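Local structure of exotoxin 3 (Staphylococcus aureus, 2Z8L) at residues A[185-188]-A[189-192]; A[143-146]-A[147-151]; A[85-88]-A[89-93]. The protein binds the sialylated glycan sialyl Lewis X, as a superantigen-like member of the staphylococcal and streptococcal toxin family. One frame throughout, in Å; residues are numbered along the deposited sequence.

Contact 1. Residues A[185-188]-A[189-192]. Unlike the reference sequence in segment 185-188: P188 (reference Thr). Unlike the reference sequence in segment 189-192: H189 (reference Asn). With SIA (N-acetyl-alpha-neuraminic acid), chain B; NAG (2-acetamido-2-deoxy-beta-D-glucopyranose), chain C; GAL (beta-D-galactopyranose), chain D; FUC (alpha-L-fucopyranose), chain E.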
loop_
_atom_site.group_PDB
_atom_site.type_symbol
_atom_site.label_atom_id
_atom_site.label_comp_id
_atom_site.label_asym_id
_atom_site.label_seq_id
_atom_site.Cartn_x
_atom_site.Cartn_y
_atom_site.Cartn_z
ATOM N N LYS A 185 -11.118 -3.231 -4.485
ATOM C CA LYS A 185 -9.919 -2.460 -4.303
ATOM C C LYS A 185 -9.936 -1.769 -2.907
ATOM O O LYS A 185 -11.024 -1.482 -2.350
ATOM C CB LYS A 185 -9.850 -1.433 -5.445
ATOM C CG LYS A 185 -8.548 -0.819 -5.639
ATOM C CD LYS A 185 -8.576 0.205 -6.788
ATOM C CE LYS A 185 -8.891 -0.357 -8.102
ATOM N NZ LYS A 185 -8.675 0.795 -9.129
ATOM N N LEU A 186 -8.759 -1.530 -2.349
ATOM C CA LEU A 186 -8.662 -0.676 -1.154
ATOM C C LEU A 186 -9.327 0.663 -1.442
ATOM O O LEU A 186 -9.129 1.223 -2.555
ATOM C CB LEU A 186 -7.213 -0.420 -0.758
ATOM C CG LEU A 186 -6.964 0.439 0.482
ATOM C CD1 LEU A 186 -7.519 -0.289 1.690
ATOM C CD2 LEU A 186 -5.456 0.630 0.685
ATOM N N GLN A 187 -10.112 1.180 -0.487
ATOM C CA GLN A 187 -10.845 2.435 -0.708
ATOM C C GLN A 187 -9.864 3.579 -0.859
ATOM O O GLN A 187 -8.938 3.692 -0.069
ATOM C CB GLN A 187 -11.767 2.708 0.455
ATOM C CG GLN A 187 -12.838 1.627 0.682
ATOM C CD GLN A 187 -12.469 0.631 1.789
ATOM O OE1 GLN A 187 -11.313 0.164 1.864
ATOM N NE2 GLN A 187 -13.440 0.309 2.666
ATOM N N PRO A 188 -10.032 4.415 -1.902
ATOM C CA PRO A 188 -9.118 5.543 -2.086
ATOM C C PRO A 188 -8.915 6.406 -0.838
ATOM O O PRO A 188 -7.804 6.742 -0.538
ATOM C CB PRO A 188 -9.789 6.327 -3.184
ATOM C CG PRO A 188 -10.358 5.294 -4.019
ATOM C CD PRO A 188 -10.989 4.357 -3.022
ATOM N N HIS A 189 -9.969 6.634 -0.070
ATOM C CA HIS A 189 -9.826 7.463 1.123
ATOM C C HIS A 189 -8.970 6.867 2.220
ATOM O O HIS A 189 -8.708 7.594 3.216
ATOM C CB HIS A 189 -11.193 7.854 1.645
ATOM C CG HIS A 189 -11.798 8.982 0.875
ATOM N ND1 HIS A 189 -11.881 10.264 1.366
ATOM C CD2 HIS A 189 -12.266 9.031 -0.393
ATOM C CE1 HIS A 189 -12.403 11.048 0.440
ATOM N NE2 HIS A 189 -12.646 10.325 -0.639
ATOM N N ARG A 190 -8.609 5.568 2.096
ATOM C CA ARG A 190 -7.703 4.911 3.025
ATOM C C ARG A 190 -6.266 4.897 2.493
ATOM O O ARG A 190 -5.362 4.439 3.180
ATOM C CB ARG A 190 -8.110 3.472 3.302
ATOM C CG ARG A 190 -9.428 3.445 3.987
ATOM C CD ARG A 190 -9.968 2.035 4.119
ATOM N NE ARG A 190 -9.238 1.244 5.113
ATOM C CZ ARG A 190 -9.169 -0.109 5.152
ATOM N NH1 ARG A 190 -9.731 -0.846 4.236
ATOM N NH2 ARG A 190 -8.501 -0.683 6.119
ATOM N N MET A 191 -6.055 5.436 1.289
ATOM C CA MET A 191 -4.748 5.175 0.674
ATOM C C MET A 191 -3.645 6.086 1.162
ATOM O O MET A 191 -2.474 5.868 0.822
ATOM C CB MET A 191 -4.840 5.211 -0.820
ATOM C CG MET A 191 -5.016 3.806 -1.316
ATOM S SD MET A 191 -5.287 3.821 -2.971
ATOM C CE MET A 191 -6.025 2.215 -3.297
ATOM N N SER A 192 -3.978 7.039 2.010
ATOM C CA SER A 192 -3.002 7.859 2.720
ATOM C C SER A 192 -2.679 7.420 4.162
ATOM O O SER A 192 -1.775 7.953 4.796
ATOM C CB SER A 192 -3.420 9.328 2.703
ATOM O OG SER A 192 -3.260 9.898 1.395
HETATM C C1 SIA B . -10.462 -2.152 10.178
HETATM C C2 SIA B . -11.211 -0.980 10.822
HETATM C C3 SIA B . -11.428 -1.191 12.321
HETATM C C4 SIA B . -10.118 -1.066 13.093
HETATM C C5 SIA B . -9.393 0.258 12.793
HETATM C C6 SIA B . -9.241 0.370 11.270
HETATM C C7 SIA B . -8.592 1.648 10.753
HETATM C C8 SIA B . -8.708 1.747 9.224
HETATM C C9 SIA B . -7.850 2.810 8.583
HETATM C C10 SIA B . -7.598 1.144 14.227
HETATM C C11 SIA B . -6.210 0.920 14.767
HETATM N N5 SIA B . -8.071 0.202 13.426
HETATM O O1A SIA B . -9.694 -1.838 9.242
HETATM O O1B SIA B . -10.651 -3.343 10.536
HETATM O O4 SIA B . -10.367 -1.244 14.527
HETATM O O6 SIA B . -10.550 0.282 10.692
HETATM O O7 SIA B . -9.274 2.786 11.282
HETATM O O8 SIA B . -8.375 0.439 8.721
HETATM O O9 SIA B . -8.061 2.935 7.170
HETATM O O10 SIA B . -8.273 2.145 14.464
HETATM C C1 NAG C . -14.306 5.319 4.279
HETATM C C2 NAG C . -14.933 4.014 3.735
HETATM C C3 NAG C . -15.182 2.982 4.829
HETATM C C4 NAG C . -13.936 2.799 5.694
HETATM C C5 NAG C . -13.469 4.190 6.140
HETATM C C6 NAG C . -12.267 4.271 7.072
HETATM C C7 NAG C . -16.287 4.252 1.697
HETATM C C8 NAG C . -17.689 4.523 1.189
HETATM N N2 NAG C . -16.167 4.254 3.022
HETATM O O1 NAG C . -14.002 6.211 3.213
HETATM O O3 NAG C . -15.633 1.735 4.271
HETATM O O4 NAG C . -14.340 1.979 6.792
HETATM O O5 NAG C . -13.118 4.959 4.991
HETATM O O6 NAG C . -11.205 3.488 6.614
HETATM O O7 NAG C . -15.361 4.028 0.910
HETATM C C1 GAL D . -13.431 0.886 7.068
HETATM C C2 GAL D . -13.576 0.553 8.543
HETATM C C3 GAL D . -12.549 -0.534 8.850
HETATM C C4 GAL D . -12.791 -1.743 7.942
HETATM C C5 GAL D . -12.762 -1.341 6.463
HETATM C C6 GAL D . -13.053 -2.495 5.530
HETATM O O2 GAL D . -13.275 1.742 9.274
HETATM O O3 GAL D . -12.532 -0.902 10.237
HETATM O O4 GAL D . -14.053 -2.283 8.254
HETATM O O5 GAL D . -13.698 -0.263 6.253
HETATM O O6 GAL D . -13.116 -2.122 4.162
HETATM C C1 FUC E . -17.046 1.416 4.306
HETATM C C2 FUC E . -17.223 0.271 3.300
HETATM C C3 FUC E . -16.686 -1.035 3.856
HETATM C C4 FUC E . -17.266 -1.290 5.240
HETATM C C5 FUC E . -17.067 -0.066 6.140
HETATM C C6 FUC E . -17.606 -0.217 7.551
HETATM O O2 FUC E . -16.594 0.555 2.064
HETATM O O3 FUC E . -16.971 -2.092 2.935
HETATM O O4 FUC E . -18.642 -1.498 5.044
HETATM O O5 FUC E . -17.633 1.080 5.543
#

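Contact 2. Residues A[143-146]-A[147-151]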
loop_
_atom_site.group_PDB
_atom_site.type_symbol
_atom_site.label_atom_id
_atom_site.label_comp_id
_atom_site.label_asym_id
_atom_site.label_seq_id
_atom_site.Cartn_x
_atom_site.Cartn_y
_atom_site.Cartn_z
ATOM N N GLU A 143 0.654 0.520 0.348
ATOM C CA GLU A 143 1.766 -0.368 0.036
ATOM C C GLU A 143 1.587 -1.758 0.584
ATOM O O GLU A 143 1.790 -2.712 -0.129
ATOM C CB GLU A 143 3.088 0.254 0.501
ATOM C CG GLU A 143 4.272 -0.543 -0.008
ATOM C CD GLU A 143 5.621 0.107 0.221
ATOM O OE1 GLU A 143 5.744 1.287 0.668
ATOM O OE2 GLU A 143 6.616 -0.637 -0.072
ATOM N N LEU A 144 1.188 -1.861 1.841
ATOM C CA LEU A 144 0.987 -3.198 2.394
ATOM C C LEU A 144 -0.103 -3.947 1.641
ATOM O O LEU A 144 0.083 -5.117 1.240
ATOM C CB LEU A 144 0.597 -3.043 3.856
ATOM C CG LEU A 144 1.699 -2.908 4.849
ATOM C CD1 LEU A 144 1.047 -2.570 6.179
ATOM C CD2 LEU A 144 2.354 -4.347 4.853
ATOM N N ASP A 145 -1.249 -3.302 1.437
ATOM C CA ASP A 145 -2.382 -3.912 0.690
ATOM C C ASP A 145 -1.889 -4.402 -0.659
ATOM O O ASP A 145 -2.088 -5.563 -1.026
ATOM C CB ASP A 145 -3.535 -2.873 0.573
ATOM C CG ASP A 145 -4.671 -3.286 -0.378
ATOM O OD1 ASP A 145 -5.416 -4.190 0.023
ATOM O OD2 ASP A 145 -4.801 -2.716 -1.494
ATOM N N PHE A 146 -1.217 -3.549 -1.394
ATOM C CA PHE A 146 -0.821 -3.876 -2.753
ATOM C C PHE A 146 0.186 -5.029 -2.806
ATOM O O PHE A 146 0.016 -6.014 -3.543
ATOM C CB PHE A 146 -0.266 -2.645 -3.435
ATOM C CG PHE A 146 -0.096 -2.808 -4.936
ATOM C CD1 PHE A 146 1.051 -3.352 -5.486
ATOM C CD2 PHE A 146 -1.103 -2.396 -5.806
ATOM C CE1 PHE A 146 1.153 -3.492 -6.880
ATOM C CE2 PHE A 146 -1.004 -2.549 -7.143
ATOM C CZ PHE A 146 0.120 -3.125 -7.692
ATOM N N LYS A 147 1.245 -4.896 -2.005
ATOM C CA LYS A 147 2.248 -5.929 -2.001
ATOM C C LYS A 147 1.727 -7.294 -1.485
ATOM O O LYS A 147 2.153 -8.365 -1.998
ATOM C CB LYS A 147 3.419 -5.454 -1.210
ATOM C CG LYS A 147 4.124 -4.360 -1.957
ATOM C CD LYS A 147 5.419 -4.046 -1.339
ATOM C CE LYS A 147 6.347 -3.309 -2.366
ATOM N NZ LYS A 147 7.485 -2.584 -1.674
ATOM N N LEU A 148 0.902 -7.301 -0.447
ATOM C CA LEU A 148 0.388 -8.573 0.066
ATOM C C LEU A 148 -0.562 -9.211 -0.924
ATOM O O LEU A 148 -0.473 -10.398 -1.166
ATOM C CB LEU A 148 -0.297 -8.351 1.393
ATOM C CG LEU A 148 0.549 -7.934 2.620
ATOM C CD1 LEU A 148 -0.321 -7.520 3.799
ATOM C CD2 LEU A 148 1.568 -9.030 3.033
ATOM N N ARG A 149 -1.460 -8.440 -1.547
ATOM C CA ARG A 149 -2.302 -9.028 -2.634
ATOM C C ARG A 149 -1.481 -9.542 -3.800
ATOM O O ARG A 149 -1.761 -10.638 -4.297
ATOM C CB ARG A 149 -3.381 -8.076 -3.160
ATOM C CG ARG A 149 -4.364 -7.603 -2.068
ATOM C CD ARG A 149 -5.607 -7.071 -2.682
ATOM N NE ARG A 149 -6.253 -6.126 -1.821
ATOM C CZ ARG A 149 -7.521 -5.764 -1.896
ATOM N NH1 ARG A 149 -8.317 -6.309 -2.797
ATOM N NH2 ARG A 149 -7.948 -4.833 -1.059
ATOM N N GLN A 150 -0.487 -8.767 -4.256
ATOM C CA GLN A 150 0.327 -9.225 -5.355
ATOM C C GLN A 150 1.024 -10.568 -5.027
ATOM O O GLN A 150 1.065 -11.439 -5.850
ATOM C CB GLN A 150 1.329 -8.141 -5.743
ATOM C CG GLN A 150 2.045 -8.448 -7.043
ATOM C CD GLN A 150 2.639 -7.226 -7.696
ATOM O OE1 GLN A 150 3.819 -6.911 -7.457
ATOM N NE2 GLN A 150 1.843 -6.532 -8.540
ATOM N N TYR A 151 1.515 -10.702 -3.797
ATOM C CA TYR A 151 2.161 -11.945 -3.344
ATOM C C TYR A 151 1.140 -13.100 -3.369
ATOM O O TYR A 151 1.434 -14.208 -3.796
ATOM C CB TYR A 151 2.695 -11.780 -1.958
ATOM C CG TYR A 151 3.293 -13.008 -1.371
ATOM C CD1 TYR A 151 4.589 -13.367 -1.686
ATOM C CD2 TYR A 151 2.579 -13.794 -0.499
ATOM C CE1 TYR A 151 5.141 -14.536 -1.173
ATOM C CE2 TYR A 151 3.113 -14.959 0.032
ATOM C CZ TYR A 151 4.399 -15.318 -0.306
ATOM O OH TYR A 151 4.919 -16.469 0.224
#

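Contact 3. Residues A[85-88]-A[89-93]. Unlike the reference sequence in segment 89-93: F93 (reference Tyr).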
loop_
_atom_site.group_PDB
_atom_site.type_symbol
_atom_site.label_atom_id
_atom_site.label_comp_id
_atom_site.label_asym_id
_atom_site.label_seq_id
_atom_site.Cartn_x
_atom_site.Cartn_y
_atom_site.Cartn_z
ATOM N N ALA A 85 -3.731 6.906 -13.671
ATOM C CA ALA A 85 -3.951 7.576 -14.949
ATOM C C ALA A 85 -2.649 8.247 -15.397
ATOM O O ALA A 85 -1.738 8.458 -14.596
ATOM C CB ALA A 85 -5.076 8.592 -14.805
ATOM N N GLU A 86 -2.547 8.535 -16.689
ATOM C CA GLU A 86 -1.437 9.308 -17.225
ATOM C C GLU A 86 -1.928 10.136 -18.402
ATOM O O GLU A 86 -2.738 9.662 -19.193
ATOM C CB GLU A 86 -0.292 8.382 -17.636
ATOM C CG GLU A 86 0.918 9.126 -18.190
ATOM C CD GLU A 86 2.146 8.243 -18.377
ATOM O OE1 GLU A 86 2.088 7.041 -18.040
ATOM O OE2 GLU A 86 3.174 8.762 -18.868
ATOM N N ASN A 87 -1.453 11.377 -18.501
ATOM C CA ASN A 87 -1.895 12.279 -19.561
ATOM C C ASN A 87 -0.828 12.380 -20.651
ATOM O O ASN A 87 0.212 11.703 -20.561
ATOM C CB ASN A 87 -2.313 13.639 -18.983
ATOM C CG ASN A 87 -1.149 14.452 -18.470
ATOM O OD1 ASN A 87 -0.009 14.258 -18.877
ATOM N ND2 ASN A 87 -1.439 15.398 -17.593
ATOM N N ARG A 88 -1.098 13.201 -21.674
ATOM C CA ARG A 88 -0.217 13.311 -22.848
ATOM C C ARG A 88 1.120 13.960 -22.541
ATOM O O ARG A 88 2.084 13.782 -23.298
ATOM C CB ARG A 88 -0.902 14.079 -23.997
ATOM C CG ARG A 88 -2.135 13.382 -24.602
ATOM C CD ARG A 88 -1.833 11.978 -25.172
ATOM N NE ARG A 88 -3.005 11.096 -25.139
ATOM C CZ ARG A 88 -3.518 10.544 -24.035
ATOM N NH1 ARG A 88 -2.988 10.775 -22.836
ATOM N NH2 ARG A 88 -4.584 9.751 -24.122
ATOM N N ASN A 89 1.182 14.724 -21.449
ATOM C CA ASN A 89 2.447 15.321 -20.999
ATOM C C ASN A 89 3.268 14.265 -20.271
ATOM O O ASN A 89 4.417 14.494 -19.883
ATOM C CB ASN A 89 2.213 16.505 -20.056
ATOM C CG ASN A 89 1.104 17.425 -20.525
ATOM O OD1 ASN A 89 0.126 17.661 -19.798
ATOM N ND2 ASN A 89 1.240 17.943 -21.742
ATOM N N GLY A 90 2.646 13.117 -20.045
ATOM C CA GLY A 90 3.292 12.021 -19.372
ATOM C C GLY A 90 3.257 12.210 -17.874
ATOM O O GLY A 90 4.031 11.573 -17.164
ATOM N N THR A 91 2.375 13.085 -17.388
ATOM C CA THR A 91 2.188 13.238 -15.921
ATOM C C THR A 91 1.431 12.050 -15.385
ATOM O O THR A 91 0.315 11.797 -15.816
ATOM C CB THR A 91 1.381 14.500 -15.585
ATOM O OG1 THR A 91 2.079 15.651 -16.091
ATOM C CG2 THR A 91 1.154 14.633 -14.094
ATOM N N VAL A 92 2.019 11.360 -14.407
ATOM C CA VAL A 92 1.415 10.172 -13.825
ATOM C C VAL A 92 0.611 10.562 -12.583
ATOM O O VAL A 92 1.077 11.404 -11.805
ATOM C CB VAL A 92 2.500 9.188 -13.430
ATOM C CG1 VAL A 92 1.938 8.126 -12.515
ATOM C CG2 VAL A 92 3.096 8.559 -14.685
ATOM N N PHE A 93 -0.577 9.982 -12.415
ATOM C CA PHE A 93 -1.443 10.252 -11.258
ATOM C C PHE A 93 -1.547 9.003 -10.420
ATOM O O PHE A 93 -1.747 7.932 -10.946
ATOM C CB PHE A 93 -2.840 10.671 -11.694
ATOM C CG PHE A 93 -2.813 11.866 -12.596
ATOM C CD1 PHE A 93 -2.818 13.143 -12.068
ATOM C CD2 PHE A 93 -2.638 11.714 -13.957
ATOM C CE1 PHE A 93 -2.729 14.258 -12.882
ATOM C CE2 PHE A 93 -2.546 12.811 -14.770
ATOM C CZ PHE A 93 -2.590 14.096 -14.230
#

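Contact 1. Residues A[185-188]-A[189-192]
R190 and Q187 meet side by side in the sialyl Lewis X pocket of the beta-grasp domain, where Q187 precedes and R190 ends a 3-10 turn (188-190) in the loop between strands 177-181 and 194-196. R190 holds the glycerol tail of the sialic acid: NE donates to SIA O9 at 2.9 Å, nearly straight at 170°, and NH2 to SIA O8 at 2.8 Å. Q187 NE2 reaches the other sugars, giving hydrogen bonds to GAL O6 (2.9 Å) and FUC O2 (3.2 Å) and a weak one to NAG O3. Galactose C5 lies over one face of the guanidinium, offset toward its rim, and L186 CD1 over the opposite face. One shell back, R190 NH1 donates to Q187 OE1 at 3.0 Å, with the oxygen in the guanidinium plane and the amide turned 86° to it, which probably helps each group hold the other in place. A bend at chi3 (72°) helps turn the R190 head toward the sugars. NH2 is also bonded to T179 O. The backbone turn itself is closed by R190 N to Q187 O and M191 N to P188 O. M191 and L186 run antiparallel alongside one another, M191 CG 3.8 Å from L186 CD2.

Contact 2. Residues A[143-146]-A[147-151]
The guanidinium of R149 takes D145 OD1 at its edge and in its plane, while the D145 carboxylate stands 86° to it; the F146 ring meets the Q150 amide obliquely, their planes 71° apart. All four residues lie on helix 141-155 of the beta-grasp domain, in pairs four residues apart along it, an i to i+4 spacing that backbone N-H to O=C bonds repeat throughout. R149 grips side-on: NE and NH2 each donate to D145 OD1 at 2.8 Å, both from the syn side. The other carboxylate oxygen, OD2, is hydrogen-bonded to Y25 OH, and the two N-H donors on OD1 would favour the ionised acid. R149 NH1 is bonded to Y159 OH and K184 O, which helps fix the rotation of the guanidinium.

F146 CE1 comes within 3.5 Å of Q150 NE2, which is hydrogen-bonded to Y25 O and G27 O; the Y25 ring also meets that of F146. On another side of the helix, L144 CD2 and L148 CD1 touch loosely at 4.3 Å. E143 and K147 run alongside each other, both chains stretched out. CG of E143 is anti to its own nitrogen (chi1 -171°), which projects the carboxylate outward from the helix, and K147 leans back to meet it. K147 NZ, also hydrogen-bonded to a glycerol probably from the crystallisation liquor, forms a salt bridge with E143 OE2 at 2.7 Å, approaching its anti side slightly out of the carboxylate plane.

Contact 3. Residues A[85-88]-A[89-93]
A85 and F93 form an antiparallel hydrogen-bonded pair, with F93 N to A85 O at 2.9 Å, and E86 faces V92 in the non-hydrogen-bonded pair that follows, before the chain reverses through a type I turn from N87 to G90. The turn is closed by G90 N to N87 O at 2.9 Å, and N87 N donates to T91 O next along the ladder. N87 also braces the turn with its side chain. Its chi1 of 70° sets CG in the cleft flanked by its own N and C, which folds the amide over the turn; OD1 accepts from T91 N at 3.0 Å, the donor well above the amide plane, and weakly from N89 N. The amide ND2 lies 3.6 Å from T91 CB. Type I turn plus G1 beta bulge at G90 (phi 81°) define a 3:5 beta hairpin of the OB-fold domain, its second arm running on as strand 92-100 beside strand 55-61, where V92 is backbone-bonded to R58.

F93 and A85 share one face of the hairpin: the ring turns its edge to the first arm, CD2 lying 3.4 Å from A85 O and 4.1 Å from A85 CB, while N87 ND2 sits at the ring edge near CZ. E86 and V92 lie on the other face. The glutamate is extended, with OE2 3.3 Å from G90 CA and CD against V92 CG2. E86 OE1 makes a salt bridge with K83 NZ.

Contacts 1 and 2 belong to the beta-grasp domain and are largely buried; contact 3 is a partly exposed hairpin of the OB-fold domain, its centre about 21 Å from those of the chain and of contact 1 and about 24 Å from that of contact 2. The first two touch directly: L186 packs against D145 and R149, placing helix 141-155 behind the sugar-binding loop, and F180 of strand 177-181 meets side chains of both. Their arginines differ in role: R190 divides its donors between the sialic acid and protein oxygens, R149 uses its own on protein oxygens. Contact 3 has no ligand and relies on backbone bonds and an asparagine amide, with a glutamate-lysine salt bridge from the exposed E86.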